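Local coordinates for protein glucose-6-phosphate 1-dehydrogenase (Mycobacterium avium, PDB 4LGV) that probably catalyses the oxidation of glucose 6-phosphate to 6-phosphogluconolactone, the entry step of the oxidative pentose phosphate pathway, at residues Phe241-Gly246 with Arg301-Val306. Numbering follows the deposited sequence.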
ATOM      1  N   PHE A 241      17.936 -36.450 -30.875  1.00 59.26           N
ATOM      2  CA  PHE A 241      17.528 -35.028 -30.906  1.00 59.26           C
ATOM      3  C   PHE A 241      17.568 -34.402 -29.521  1.00 52.39           C
ATOM      4  O   PHE A 241      18.228 -33.378 -29.328  1.00 55.36           O
ATOM      5  CB  PHE A 241      16.154 -34.858 -31.572  1.00 59.68           C
ATOM      6  CG  PHE A 241      16.158 -35.251 -33.034  1.00 63.77           C
ATOM      7  CD1 PHE A 241      16.630 -34.371 -34.006  1.00 65.56           C
ATOM      8  CD2 PHE A 241      15.750 -36.542 -33.442  1.00 67.53           C
ATOM      9  CE1 PHE A 241      16.665 -34.748 -35.354  1.00 68.04           C
ATOM     10  CE2 PHE A 241      15.772 -36.919 -34.788  1.00 65.95           C
ATOM     11  CZ  PHE A 241      16.234 -36.020 -35.743  1.00 67.13           C
ATOM     12  N   TYR A 242      16.969 -35.070 -28.544  1.00 45.18           N
ATOM     13  CA  TYR A 242      17.007 -34.566 -27.170  1.00 44.35           C
ATOM     14  C   TYR A 242      18.440 -34.412 -26.633  1.00 45.21           C
ATOM     15  O   TYR A 242      18.770 -33.397 -25.990  1.00 44.34           O
ATOM     16  CB  TYR A 242      16.193 -35.431 -26.222  1.00 43.17           C
ATOM     17  CG  TYR A 242      15.986 -34.754 -24.901  1.00 42.40           C
ATOM     18  CD1 TYR A 242      16.901 -34.910 -23.874  1.00 42.83           C
ATOM     19  CD2 TYR A 242      14.909 -33.892 -24.694  1.00 41.39           C
ATOM     20  CE1 TYR A 242      16.746 -34.251 -22.658  1.00 43.41           C
ATOM     21  CE2 TYR A 242      14.741 -33.215 -23.482  1.00 40.19           C
ATOM     22  CZ  TYR A 242      15.652 -33.397 -22.464  1.00 41.00           C
ATOM     23  OH  TYR A 242      15.501 -32.791 -21.249  1.00 39.70           O
ATOM     24  N   ASP A 243      19.310 -35.372 -26.949  1.00 47.21           N
ATOM     25  CA  ASP A 243      20.689 -35.364 -26.416  1.00 48.43           C
ATOM     26  C   ASP A 243      21.510 -34.155 -26.860  1.00 49.46           C
ATOM     27  O   ASP A 243      22.515 -33.822 -26.222  1.00 48.31           O
ATOM     28  CB  ASP A 243      21.439 -36.630 -26.807  1.00 48.57           C
ATOM     29  CG  ASP A 243      22.629 -36.923 -25.900  1.00 50.71           C
ATOM     30  OD1 ASP A 243      22.537 -36.644 -24.670  1.00 52.77           O
ATOM     31  OD2 ASP A 243      23.626 -37.496 -26.402  1.00 51.74           O
ATOM     32  N   ALA A 244      21.108 -33.542 -27.972  1.00 48.10           N
ATOM     33  CA  ALA A 244      21.748 -32.312 -28.466  1.00 50.46           C
ATOM     34  C   ALA A 244      21.065 -31.023 -27.921  1.00 49.68           C
ATOM     35  O   ALA A 244      21.533 -29.930 -28.183  1.00 52.36           O
ATOM     36  CB  ALA A 244      21.698 -32.300 -29.992  1.00 51.03           C
ATOM     37  N   VAL A 245      19.946 -31.174 -27.216  1.00 46.03           N
ATOM     38  CA  VAL A 245      19.135 -30.038 -26.776  1.00 43.75           C
ATOM     39  C   VAL A 245      19.237 -29.861 -25.262  1.00 41.84           C
ATOM     40  O   VAL A 245      19.845 -28.886 -24.789  1.00 42.08           O
ATOM     41  CB  VAL A 245      17.690 -30.264 -27.216  1.00 44.97           C
ATOM     42  CG1 VAL A 245      16.787 -29.198 -26.645  1.00 46.06           C
ATOM     43  CG2 VAL A 245      17.596 -30.281 -28.750  1.00 45.71           C
ATOM     44  N   GLY A 246      18.671 -30.802 -24.497  1.00 39.17           N
ATOM     45  CA  GLY A 246      18.739 -30.736 -23.045  1.00 38.37           C
ATOM     46  C   GLY A 246      17.577 -29.922 -22.476  1.00 37.65           C
ATOM     47  O   GLY A 246      16.976 -29.115 -23.169  1.00 35.14           O
ATOM     48  N   ARG A 301      18.823 -41.872 -14.282  1.00 49.35           N
ATOM     49  CA  ARG A 301      19.503 -43.161 -14.437  1.00 49.18           C
ATOM     50  C   ARG A 301      18.744 -43.974 -15.475  1.00 48.98           C
ATOM     51  O   ARG A 301      17.521 -44.183 -15.361  1.00 47.11           O
ATOM     52  CB  ARG A 301      19.584 -43.917 -13.107  1.00 50.64           C
ATOM     53  N   GLY A 302      19.471 -44.391 -16.514  1.00 50.52           N
ATOM     54  CA  GLY A 302      18.856 -45.054 -17.673  1.00 52.03           C
ATOM     55  C   GLY A 302      18.841 -44.206 -18.932  1.00 52.35           C
ATOM     56  O   GLY A 302      18.595 -44.712 -20.014  1.00 54.57           O
ATOM     57  N   TYR A 303      19.074 -42.902 -18.783  1.00 52.69           N
ATOM     58  CA  TYR A 303      19.034 -41.974 -19.915  1.00 50.33           C
ATOM     59  C   TYR A 303      20.062 -42.341 -20.967  1.00 50.85           C
ATOM     60  O   TYR A 303      19.763 -42.306 -22.152  1.00 50.03           O
ATOM     61  CB  TYR A 303      19.256 -40.529 -19.445  1.00 48.97           C
ATOM     62  CG  TYR A 303      19.434 -39.548 -20.576  1.00 47.91           C
ATOM     63  CD1 TYR A 303      18.384 -39.229 -21.426  1.00 45.76           C
ATOM     64  CD2 TYR A 303      20.660 -38.938 -20.791  1.00 49.04           C
ATOM     65  CE1 TYR A 303      18.550 -38.336 -22.474  1.00 45.68           C
ATOM     66  CE2 TYR A 303      20.838 -38.047 -21.831  1.00 47.98           C
ATOM     67  CZ  TYR A 303      19.779 -37.753 -22.670  1.00 47.26           C
ATOM     68  OH  TYR A 303      19.978 -36.863 -23.691  1.00 47.78           O
ATOM     69  N   THR A 304      21.262 -42.708 -20.519  1.00 52.21           N
ATOM     70  CA  THR A 304      22.327 -43.091 -21.412  1.00 57.19           C
ATOM     71  C   THR A 304      22.054 -44.404 -22.189  1.00 60.88           C
ATOM     72  O   THR A 304      22.715 -44.643 -23.192  1.00 63.01           O
ATOM     73  CB  THR A 304      23.659 -43.264 -20.669  1.00 58.95           C
ATOM     74  OG1 THR A 304      23.450 -44.122 -19.540  1.00 59.48           O
ATOM     75  CG2 THR A 304      24.186 -41.923 -20.204  1.00 57.95           C
ATOM     76  N   GLU A 305      21.083 -45.210 -21.763  1.00 58.52           N
ATOM     77  CA  GLU A 305      20.706 -46.420 -22.507  1.00 62.46           C
ATOM     78  C   GLU A 305      19.550 -46.162 -23.510  1.00 61.53           C
ATOM     79  O   GLU A 305      19.110 -47.068 -24.204  1.00 61.22           O
ATOM     80  CB  GLU A 305      20.391 -47.596 -21.546  1.00 61.28           C
ATOM     81  N   VAL A 306      19.069 -44.926 -23.610  1.00 61.47           N
ATOM     82  CA  VAL A 306      18.054 -44.572 -24.610  1.00 59.66           C
ATOM     83  C   VAL A 306      18.696 -44.538 -26.016  1.00 60.92           C
ATOM     84  O   VAL A 306      19.708 -43.865 -26.241  1.00 60.20           O
ATOM     85  CB  VAL A 306      17.398 -43.212 -24.281  1.00 57.82           C
ATOM     86  CG1 VAL A 306      16.492 -42.721 -25.414  1.00 57.56           C
ATOM     87  CG2 VAL A 306      16.615 -43.299 -22.980  1.00 57.14           C
TER
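Y303 lays its phenol end against helix 239-243, where its hydroxyl fills the angle between the ring of Y242 and the carboxylate of D243. The OH gives its proton to D243 OD1, with 2.7 Å between Y303 OH and D243 OD1, and reaches that oxygen on its anti side, 32° out of the carboxylate plane. Carboxylate and phenol planes stand 63° apart, so the bond joins two flat groups steeply turned against each other. The same hydroxyl sits 3.2 Å from D243 CA, close against the helix backbone. From the other flank Y242 offers the edge of its ring: Y303 OH lies in the plane of the Y242 ring, at its edge, 3.6 Å from Y242 CD1. Y242 CD1 is also 4.1 Å from Y303 CE1, an apolar touch without stacking. As a worked example of how one long side chain can bridge distant backbones, the pair is instructive: the nearest CA atoms, those of D243 and T304, remain 9.4 Å apart. Within the C-terminal domain, Y303 belongs to a short 3-10 turn in the loop between strands 295-300 and 318-323 of the large mixed sheet, and the contact ties that connection to a helix following strand 222-230 of the same sheet. With its ring carried anti to the backbone N (chi1 171°), Y303 spans the gap. D243 OD1 is gripped twice, since S313 OG also bonds to it, while OD2 takes a weak bond from A310 N; V309 packs against both Y303 and D243.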